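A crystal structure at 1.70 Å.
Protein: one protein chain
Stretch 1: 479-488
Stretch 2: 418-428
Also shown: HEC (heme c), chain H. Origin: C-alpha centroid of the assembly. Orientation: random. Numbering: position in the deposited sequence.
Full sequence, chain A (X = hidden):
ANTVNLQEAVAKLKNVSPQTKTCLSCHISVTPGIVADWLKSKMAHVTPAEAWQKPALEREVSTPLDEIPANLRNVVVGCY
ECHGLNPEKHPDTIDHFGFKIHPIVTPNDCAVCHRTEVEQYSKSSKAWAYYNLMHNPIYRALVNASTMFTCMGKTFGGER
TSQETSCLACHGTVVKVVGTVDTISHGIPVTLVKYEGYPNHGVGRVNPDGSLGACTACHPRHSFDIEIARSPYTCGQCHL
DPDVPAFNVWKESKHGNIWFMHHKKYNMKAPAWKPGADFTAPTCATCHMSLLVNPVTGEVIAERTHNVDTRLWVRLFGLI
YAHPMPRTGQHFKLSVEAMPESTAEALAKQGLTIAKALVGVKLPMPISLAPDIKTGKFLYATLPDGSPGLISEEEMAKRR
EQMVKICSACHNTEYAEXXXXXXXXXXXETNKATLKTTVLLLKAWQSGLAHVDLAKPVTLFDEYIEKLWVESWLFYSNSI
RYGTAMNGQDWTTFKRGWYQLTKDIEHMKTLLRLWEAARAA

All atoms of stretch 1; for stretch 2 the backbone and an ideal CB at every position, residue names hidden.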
ATOM      1  N   SER A 479     -15.124  -5.280  -0.940  1.00 20.22           N
ATOM      2  CA  SER A 479     -14.227  -4.730   0.067  1.00 21.34           C
ATOM      3  C   SER A 479     -14.914  -4.627   1.424  1.00 20.32           C
ATOM      4  O   SER A 479     -14.311  -4.913   2.463  1.00 19.94           O
ATOM      5  CB  SER A 479     -13.692  -3.367  -0.362  1.00 18.57           C
ATOM      6  OG  SER A 479     -12.754  -3.514  -1.416  1.00 24.50           O
ATOM      7  N   ILE A 480     -16.178  -4.227   1.412  1.00 17.21           N
ATOM      8  CA  ILE A 480     -16.924  -4.093   2.667  1.00 18.29           C
ATOM      9  C   ILE A 480     -17.063  -5.437   3.372  1.00 21.33           C
ATOM     10  O   ILE A 480     -16.869  -5.548   4.587  1.00 20.40           O
ATOM     11  CB  ILE A 480     -18.319  -3.481   2.417  1.00 21.87           C
ATOM     12  CG1 ILE A 480     -18.171  -2.015   2.011  1.00 23.08           C
ATOM     13  CG2 ILE A 480     -19.203  -3.581   3.685  1.00 19.78           C
ATOM     14  CD1 ILE A 480     -19.411  -1.439   1.343  1.00 22.16           C
ATOM     15  N   ARG A 481     -17.391  -6.468   2.595  1.00 22.09           N
ATOM     16  CA  ARG A 481     -17.536  -7.807   3.134  1.00 18.97           C
ATOM     17  C   ARG A 481     -16.187  -8.351   3.608  1.00 17.40           C
ATOM     18  O   ARG A 481     -16.093  -8.902   4.695  1.00 19.33           O
ATOM     19  CB  ARG A 481     -18.169  -8.731   2.090  1.00 19.82           C
ATOM     20  CG  ARG A 481     -19.620  -8.358   1.782  1.00 20.00           C
ATOM     21  CD  ARG A 481     -20.266  -9.373   0.836  1.00 20.36           C
ATOM     22  NE  ARG A 481     -19.792  -9.258  -0.543  1.00 19.21           N
ATOM     23  CZ  ARG A 481     -20.521  -8.767  -1.542  1.00 23.48           C
ATOM     24  NH1 ARG A 481     -21.745  -8.319  -1.317  1.00 20.69           N
ATOM     25  NH2 ARG A 481     -20.023  -8.713  -2.770  1.00 21.65           N
ATOM     26  N   TYR A 482     -15.139  -8.160   2.804  1.00 19.00           N
ATOM     27  CA  TYR A 482     -13.802  -8.603   3.198  1.00 17.06           C
ATOM     28  C   TYR A 482     -13.345  -7.935   4.498  1.00 18.23           C
ATOM     29  O   TYR A 482     -12.755  -8.586   5.380  1.00 20.08           O
ATOM     30  CB  TYR A 482     -12.782  -8.226   2.112  1.00 16.10           C
ATOM     31  CG  TYR A 482     -12.576  -9.246   1.012  1.00 18.48           C
ATOM     32  CD1 TYR A 482     -13.646  -9.885   0.397  1.00 22.49           C
ATOM     33  CD2 TYR A 482     -11.299  -9.544   0.571  1.00 24.28           C
ATOM     34  CE1 TYR A 482     -13.429 -10.808  -0.641  1.00 21.05           C
ATOM     35  CE2 TYR A 482     -11.077 -10.456  -0.457  1.00 24.23           C
ATOM     36  CZ  TYR A 482     -12.136 -11.086  -1.050  1.00 24.71           C
ATOM     37  OH  TYR A 482     -11.885 -11.989  -2.072  1.00 28.00           O
ATOM     38  N   GLY A 483     -13.550  -6.622   4.573  1.00 21.37           N
ATOM     39  CA  GLY A 483     -13.099  -5.818   5.702  1.00 17.57           C
ATOM     40  C   GLY A 483     -13.829  -6.207   6.974  1.00 22.49           C
ATOM     41  O   GLY A 483     -13.255  -6.211   8.062  1.00 23.64           O
ATOM     42  N   THR A 484     -15.098  -6.570   6.827  1.00 19.40           N
ATOM     43  CA  THR A 484     -15.904  -6.997   7.986  1.00 17.62           C
ATOM     44  C   THR A 484     -15.439  -8.381   8.427  1.00 20.02           C
ATOM     45  O   THR A 484     -15.193  -8.610   9.597  1.00 22.65           O
ATOM     46  CB  THR A 484     -17.389  -7.009   7.640  1.00 18.81           C
ATOM     47  OG1 THR A 484     -17.761  -5.712   7.159  1.00 20.97           O
ATOM     48  CG2 THR A 484     -18.247  -7.372   8.871  1.00 20.84           C
ATOM     49  N   ALA A 485     -15.258  -9.288   7.465  1.00 19.69           N
ATOM     50  CA  ALA A 485     -14.822 -10.644   7.776  1.00 19.05           C
ATOM     51  C   ALA A 485     -13.457 -10.689   8.452  1.00 19.70           C
ATOM     52  O   ALA A 485     -13.228 -11.525   9.329  1.00 21.58           O
ATOM     53  CB  ALA A 485     -14.794 -11.504   6.504  1.00 19.53           C
ATOM     54  N   MET A 486     -12.540  -9.811   8.034  1.00 18.03           N
ATOM     55  CA  MET A 486     -11.152  -9.940   8.469  1.00 16.14           C
ATOM     56  C   MET A 486     -10.606  -8.695   9.190  1.00 18.60           C
ATOM     57  O   MET A 486      -9.391  -8.477   9.222  1.00 20.78           O
ATOM     58  CB  MET A 486     -10.261 -10.313   7.284  1.00 15.25           C
ATOM     59  CG  MET A 486     -10.491 -11.777   6.871  1.00 15.34           C
ATOM     60  SD  MET A 486      -9.694 -12.133   5.297  1.00 18.07           S
ATOM     61  CE  MET A 486     -10.893 -11.400   4.160  1.00 14.78           C
ATOM     62  N   ASN A 487     -11.526  -7.906   9.738  1.00 21.08           N
ATOM     63  CA  ASN A 487     -11.205  -6.839  10.683  1.00 20.86           C
ATOM     64  C   ASN A 487     -10.450  -5.680  10.061  1.00 24.72           C
ATOM     65  O   ASN A 487      -9.456  -5.207  10.618  1.00 27.32           O
ATOM     66  CB  ASN A 487     -10.412  -7.403  11.863  1.00 27.45           C
ATOM     67  CG  ASN A 487     -11.060  -8.621  12.451  1.00 34.00           C
ATOM     68  OD1 ASN A 487     -12.245  -8.605  12.772  1.00 37.28           O
ATOM     69  ND2 ASN A 487     -10.304  -9.703  12.551  1.00 39.81           N
ATOM     70  N   GLY A 488     -10.934  -5.220   8.911  1.00 20.04           N
ATOM     71  CA  GLY A 488     -10.392  -4.034   8.288  1.00 22.82           C
ATOM     72  C   GLY A 488     -11.054  -2.811   8.895  1.00 32.42           C
ATOM     73  O   GLY A 488     -11.926  -2.915   9.760  1.00 35.08           O
ATOM     74  N   UNK A 418     -19.910 -12.789  17.445  1.00 20.59           N
ATOM     75  CA  UNK A 418     -20.366 -11.411  17.269  1.00 24.56           C
ATOM     76  C   UNK A 418     -19.881 -10.842  15.935  1.00 25.33           C
ATOM     77  O   UNK A 418     -20.640 -10.207  15.185  1.00 22.08           O
ATOM     78  CB  UNK A 418     -19.877 -10.536  18.425  1.00 24.56           C
ATOM     79  N   UNK A 419     -18.610 -11.069  15.647  1.00 19.82           N
ATOM     80  CA  UNK A 419     -18.040 -10.617  14.364  1.00 24.70           C
ATOM     81  C   UNK A 419     -18.691 -11.328  13.163  1.00 22.78           C
ATOM     82  O   UNK A 419     -18.961 -10.699  12.130  1.00 21.59           O
ATOM     83  CB  UNK A 419     -16.529 -10.859  14.349  1.00 24.70           C
ATOM     84  N   UNK A 420     -18.962 -12.623  13.297  1.00 22.51           N
ATOM     85  CA  UNK A 420     -19.576 -13.351  12.193  1.00 23.10           C
ATOM     86  C   UNK A 420     -21.020 -12.898  11.983  1.00 27.57           C
ATOM     87  O   UNK A 420     -21.502 -12.883  10.857  1.00 24.20           O
ATOM     88  CB  UNK A 420     -19.525 -14.858  12.453  1.00 23.10           C
ATOM     89  N   UNK A 421     -21.707 -12.513  13.064  1.00 24.21           N
ATOM     90  CA  UNK A 421     -23.042 -11.939  12.933  1.00 22.10           C
ATOM     91  C   UNK A 421     -23.009 -10.578  12.229  1.00 21.82           C
ATOM     92  O   UNK A 421     -23.880 -10.267  11.407  1.00 25.01           O
ATOM     93  CB  UNK A 421     -23.688 -11.798  14.313  1.00 22.10           C
ATOM     94  N   UNK A 422     -22.037  -9.748  12.603  1.00 23.78           N
ATOM     95  CA  UNK A 422     -21.836  -8.464  11.944  1.00 23.67           C
ATOM     96  C   UNK A 422     -21.592  -8.703  10.454  1.00 22.50           C
ATOM     97  O   UNK A 422     -22.134  -7.993   9.600  1.00 22.69           O
ATOM     98  CB  UNK A 422     -20.669  -7.701  12.574  1.00 23.67           C
ATOM     99  N   UNK A 423     -20.805  -9.726  10.145  1.00 20.74           N
ATOM    100  CA  UNK A 423     -20.553 -10.064   8.737  1.00 20.64           C
ATOM    101  C   UNK A 423     -21.861 -10.394   8.006  1.00 23.54           C
ATOM    102  O   UNK A 423     -22.084  -9.903   6.893  1.00 22.09           O
ATOM    103  CB  UNK A 423     -19.586 -11.246   8.640  1.00 20.64           C
ATOM    104  N   UNK A 424     -22.738 -11.196   8.627  1.00 21.22           N
ATOM    105  CA  UNK A 424     -24.053 -11.430   8.033  1.00 23.17           C
ATOM    106  C   UNK A 424     -24.825 -10.147   7.707  1.00 22.42           C
ATOM    107  O   UNK A 424     -25.462 -10.061   6.656  1.00 24.79           O
ATOM    108  CB  UNK A 424     -24.889 -12.293   8.981  1.00 23.17           C
ATOM    109  N   UNK A 425     -24.796  -9.162   8.608  1.00 24.38           N
ATOM    110  CA  UNK A 425     -25.529  -7.919   8.359  1.00 24.40           C
ATOM    111  C   UNK A 425     -24.922  -7.164   7.178  1.00 25.16           C
ATOM    112  O   UNK A 425     -25.639  -6.529   6.396  1.00 22.53           O
ATOM    113  CB  UNK A 425     -25.528  -7.036   9.608  1.00 24.40           C
ATOM    114  N   UNK A 426     -23.605  -7.246   7.040  1.00 20.93           N
ATOM    115  CA  UNK A 426     -22.935  -6.574   5.923  1.00 21.74           C
ATOM    116  C   UNK A 426     -23.172  -7.256   4.584  1.00 24.16           C
ATOM    117  O   UNK A 426     -23.254  -6.588   3.548  1.00 25.02           O
ATOM    118  CB  UNK A 426     -21.430  -6.499   6.191  1.00 21.74           C
ATOM    119  N   UNK A 427     -23.319  -8.579   4.620  1.00 24.52           N
ATOM    120  CA  UNK A 427     -23.697  -9.355   3.439  1.00 20.27           C
ATOM    121  C   UNK A 427     -25.080  -8.898   2.993  1.00 24.50           C
ATOM    122  O   UNK A 427     -25.300  -8.623   1.818  1.00 22.29           O
ATOM    123  CB  UNK A 427     -23.681 -10.857   3.728  1.00 20.27           C
ATOM    124  N   UNK A 428     -26.003  -8.785   3.949  1.00 23.56           N
ATOM    125  CA  UNK A 428     -27.360  -8.330   3.666  1.00 23.09           C
ATOM    126  C   UNK A 428     -27.381  -6.911   3.104  1.00 24.82           C
ATOM    127  O   UNK A 428     -28.065  -6.630   2.120  1.00 26.48           O
ATOM    128  CB  UNK A 428     -28.211  -8.398   4.936  1.00 23.09           C
TER
HETATM  129 FE   HEC H 607      -9.513 -14.510   5.147  1.00 18.14          FE
HETATM  130  CHA HEC H 607     -12.710 -14.636   3.863  1.00 17.62           C
HETATM  131  CHB HEC H 607      -8.189 -14.708   1.999  1.00 18.31           C
HETATM  132  CHC HEC H 607      -6.499 -13.625   6.392  1.00 19.25           C
HETATM  133  CHD HEC H 607     -10.638 -15.223   8.222  1.00 19.16           C
HETATM  134  NA  HEC H 607     -10.297 -14.663   3.308  1.00 23.58           N
HETATM  135  C1A HEC H 607     -11.644 -14.610   2.975  1.00 21.47           C
HETATM  136  C2A HEC H 607     -11.752 -14.516   1.540  1.00 20.73           C
HETATM  137  C3A HEC H 607     -10.511 -14.509   1.020  1.00 21.78           C
HETATM  138  C4A HEC H 607      -9.566 -14.620   2.115  1.00 20.13           C
HETATM  139  CMA HEC H 607     -10.102 -14.430  -0.471  1.00 26.45           C
HETATM  140  CAA HEC H 607     -13.095 -14.405   0.785  1.00 16.19           C
HETATM  141  CBA HEC H 607     -13.398 -15.741   0.095  1.00 18.60           C
HETATM  142  CGA HEC H 607     -14.818 -15.616  -0.393  1.00 30.28           C
HETATM  143  O1A HEC H 607     -15.031 -15.034  -1.487  1.00 24.46           O
HETATM  144  O2A HEC H 607     -15.737 -16.062   0.344  1.00 30.31           O
HETATM  145  NB  HEC H 607      -7.702 -14.298   4.345  1.00 15.84           N
HETATM  146  C1B HEC H 607      -7.386 -14.291   3.004  1.00 18.43           C
HETATM  147  C2B HEC H 607      -6.132 -13.649   2.833  1.00 17.85           C
HETATM  148  C3B HEC H 607      -5.732 -13.317   4.069  1.00 22.13           C
HETATM  149  C4B HEC H 607      -6.681 -13.747   5.033  1.00 15.95           C
HETATM  150  CMB HEC H 607      -5.495 -13.463   1.423  1.00 21.36           C
HETATM  151  CAB HEC H 607      -4.555 -12.566   4.660  1.00 28.68           C
HETATM  152  CBB HEC H 607      -4.065 -11.418   3.771  1.00 19.79           C
HETATM  153  NC  HEC H 607      -8.671 -14.542   6.891  1.00 21.70           N
HETATM  154  C1C HEC H 607      -7.447 -14.037   7.284  1.00 18.07           C
HETATM  155  C2C HEC H 607      -7.261 -14.272   8.701  1.00 18.71           C
HETATM  156  C3C HEC H 607      -8.520 -14.415   9.161  1.00 28.63           C
HETATM  157  C4C HEC H 607      -9.357 -14.766   8.062  1.00 17.03           C
HETATM  158  CMC HEC H 607      -6.114 -13.532   9.420  1.00 25.98           C
HETATM  159  CAC HEC H 607      -9.132 -14.599  10.569  1.00 39.83           C
HETATM  160  CBC HEC H 607      -8.422 -13.926  11.753  1.00 25.62           C
HETATM  161  ND  HEC H 607     -11.382 -14.882   5.916  1.00 17.04           N
HETATM  162  C1D HEC H 607     -11.608 -15.116   7.263  1.00 19.12           C
HETATM  163  C2D HEC H 607     -13.012 -15.268   7.491  1.00 18.62           C
HETATM  164  C3D HEC H 607     -13.662 -15.057   6.139  1.00 17.09           C
HETATM  165  C4D HEC H 607     -12.571 -14.837   5.208  1.00 17.77           C
HETATM  166  CMD HEC H 607     -13.703 -15.532   8.847  1.00 18.32           C
HETATM  167  CAD HEC H 607     -15.149 -15.151   5.783  1.00 19.14           C
HETATM  168  CBD HEC H 607     -15.359 -16.658   5.528  1.00 22.35           C
HETATM  169  CGD HEC H 607     -16.499 -16.858   4.566  1.00 27.06           C
HETATM  170  O1D HEC H 607     -16.775 -15.925   3.777  1.00 26.60           O
HETATM  171  O2D HEC H 607     -17.141 -17.944   4.580  1.00 22.97           O

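Stretch 2 is helical throughout and runs antiparallel to helix 479-485, at 173°, with the axes 9.1 Å apart at closest.

Position 418 is out of reach of stretch 1, which sets no preference. It is Tyr418.

At position 419 the CA-to-CB bond points toward stretch 1. The ideal CB lies 5.1 Å from Asn487 OD1 and 5.4 Å from Thr484 O. Helix 479-485 ends here, and Thr484 O receives no backbone hydrogen bond from within the stretch. A long donor would suit: Lys, Arg or perhaps Gln. The residue is Arg419. Its NH2 donates to Thr484 O at 2.8 Å, with the acceptor near the guanidinium plane. Asn487 OD1 lies over one face, 3.4 Å from Arg419 NE, at an angle too poor for a hydrogen bond. Water 1 links the two instead, 2.9 Å from Arg419 NE and 2.6 Å from Asn487 OD1. Water 2 joins Arg419 NH2 to Gly488 O, 3.0 Å from each.

Position 420 points away, so only a long, flexible chain could return. Heme c lies on this side, which favours an apolar one. Met420 curls back: its CE is 4.1 Å from Ala485 O and its SD 3.9 Å from heme CMD.

Position 421 is out of reach and open to many residues. It is Arg421.

Position 422 points sideways, with its ideal CB 4.4 Å from Thr484 CG2. Leu, Ile, Val or Met would fit. Leu422 touches that methyl through CG at 3.9 Å.

Position 423 is also sideways, beside Thr484 and Ala485; the CA of 423 is 5.6 Å from Thr484 CA, a register pair. A branched or flexible apolar chain suits. Leu423 places CD2 3.9 Å from Ala485 CB and CD1 3.5 Å from Arg481 O.

Position 424 points away; stretch 1 imposes nothing. It is Asp424.

Position 425 points sideways without contact. Thr425 OG1 donates to Leu422 O at 2.8 Å, within its own helix.

Position 426 points toward Thr484 OG1, Ile480 CG2 and Arg481 CG. This mixed surface would take Gln, Met or Leu. Gln426 packs CG 3.5 Å from Thr484 OG1 and OE1 3.7 Å from Ile480 CG2. Its NE2 donates to Thr425 OG1 at 3.1 Å. With 419, 422 and 423 it forms the hole that receives the Thr484 side chain.

Position 427 points sideways, its ideal CB 4.7 Å from Arg481 CD. An aliphatic chain could pack on that methylene, and an acid is also conceivable. Ile427 CG1 lies 4.1 Å from Arg481 CD.

Position 428 is out of reach. It is Glu428.

Stretch 2 (418-428) YRMRLLDTQIE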
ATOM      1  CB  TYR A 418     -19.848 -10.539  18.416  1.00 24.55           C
ATOM      2  CG  TYR A 418     -20.290  -9.098  18.342  1.00 23.87           C
ATOM      3  CD1 TYR A 418     -21.354  -8.643  19.109  1.00 26.58           C
ATOM      4  CD2 TYR A 418     -19.633  -8.188  17.519  1.00 24.47           C
ATOM      5  CE1 TYR A 418     -21.766  -7.329  19.049  1.00 31.16           C
ATOM      6  CE2 TYR A 418     -20.039  -6.869  17.451  1.00 27.44           C
ATOM      7  CZ  TYR A 418     -21.100  -6.443  18.218  1.00 29.84           C
ATOM      8  OH  TYR A 418     -21.515  -5.130  18.154  1.00 32.40           O
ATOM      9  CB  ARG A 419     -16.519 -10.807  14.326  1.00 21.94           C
ATOM     10  CG  ARG A 419     -15.733  -9.844  15.210  1.00 27.75           C
ATOM     11  CD  ARG A 419     -15.973  -8.385  14.813  1.00 24.29           C
ATOM     12  NE  ARG A 419     -15.559  -8.101  13.439  1.00 24.48           N
ATOM     13  CZ  ARG A 419     -15.474  -6.874  12.925  1.00 25.68           C
ATOM     14  NH1 ARG A 419     -15.778  -5.812  13.671  1.00 25.88           N
ATOM     15  NH2 ARG A 419     -15.091  -6.710  11.663  1.00 24.28           N
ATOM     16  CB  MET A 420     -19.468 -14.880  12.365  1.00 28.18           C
ATOM     17  CG  MET A 420     -18.016 -15.406  12.451  1.00 29.64           C
ATOM     18  SD  MET A 420     -16.914 -14.950  11.058  1.00 30.02           S
ATOM     19  CE  MET A 420     -16.109 -13.440  11.608  1.00 25.08           C
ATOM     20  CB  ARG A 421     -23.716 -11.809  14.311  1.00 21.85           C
ATOM     21  CG  ARG A 421     -24.177 -13.135  14.892  1.00 25.05           C
ATOM     22  CD  ARG A 421     -25.187 -12.931  16.028  1.00 31.43           C
ATOM     23  NE  ARG A 421     -24.673 -12.087  17.105  1.00 31.76           N
ATOM     24  CZ  ARG A 421     -23.974 -12.540  18.144  1.00 33.34           C
ATOM     25  NH1 ARG A 421     -23.699 -13.833  18.249  1.00 31.92           N
ATOM     26  NH2 ARG A 421     -23.559 -11.700  19.086  1.00 31.96           N
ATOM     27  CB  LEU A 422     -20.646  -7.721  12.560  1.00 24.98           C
ATOM     28  CG  LEU A 422     -20.404  -6.333  11.985  1.00 24.41           C
ATOM     29  CD1 LEU A 422     -21.630  -5.457  12.240  1.00 27.38           C
ATOM     30  CD2 LEU A 422     -19.146  -5.724  12.598  1.00 23.67           C
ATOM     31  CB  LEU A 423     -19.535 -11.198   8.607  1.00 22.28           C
ATOM     32  CG  LEU A 423     -19.248 -11.735   7.189  1.00 24.86           C
ATOM     33  CD1 LEU A 423     -18.644 -10.643   6.311  1.00 22.20           C
ATOM     34  CD2 LEU A 423     -18.320 -12.937   7.245  1.00 24.97           C
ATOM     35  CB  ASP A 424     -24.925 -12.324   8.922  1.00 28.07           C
ATOM     36  CG  ASP A 424     -24.432 -13.754   8.973  1.00 41.32           C
ATOM     37  OD1 ASP A 424     -23.674 -14.161   8.060  1.00 41.48           O
ATOM     38  OD2 ASP A 424     -24.812 -14.471   9.928  1.00 44.37           O
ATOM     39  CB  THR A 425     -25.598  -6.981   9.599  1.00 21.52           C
ATOM     40  OG1 THR A 425     -24.339  -6.321   9.796  1.00 24.14           O
ATOM     41  CG2 THR A 425     -26.012  -7.756  10.864  1.00 25.85           C
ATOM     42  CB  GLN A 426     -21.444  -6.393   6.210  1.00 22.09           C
ATOM     43  CG  GLN A 426     -21.239  -5.463   7.385  1.00 21.82           C
ATOM     44  CD  GLN A 426     -22.036  -4.181   7.228  1.00 27.27           C
ATOM     45  OE1 GLN A 426     -21.673  -3.303   6.437  1.00 24.84           O
ATOM     46  NE2 GLN A 426     -23.139  -4.072   7.970  1.00 21.25           N
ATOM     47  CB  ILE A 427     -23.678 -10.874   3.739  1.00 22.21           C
ATOM     48  CG1 ILE A 427     -22.225 -11.358   3.826  1.00 25.51           C
ATOM     49  CG2 ILE A 427     -24.462 -11.678   2.678  1.00 23.26           C
ATOM     50  CD1 ILE A 427     -22.063 -12.696   4.512  1.00 26.75           C
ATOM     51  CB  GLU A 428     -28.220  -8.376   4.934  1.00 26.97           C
ATOM     52  CG  GLU A 428     -29.542  -7.635   4.765  1.00 43.88           C
ATOM     53  CD  GLU A 428     -30.121  -7.138   6.077  1.00 62.27           C
ATOM     54  OE1 GLU A 428     -30.298  -7.967   6.997  1.00 68.53           O
ATOM     55  OE2 GLU A 428     -30.391  -5.919   6.189  1.00 65.23           O
TER
HETATM   56  O   HOH W   1     -14.177 -10.185  12.048  1.00 27.60           O
HETATM   57  O   HOH W   2     -14.636  -4.041  10.449  1.00 35.13           O
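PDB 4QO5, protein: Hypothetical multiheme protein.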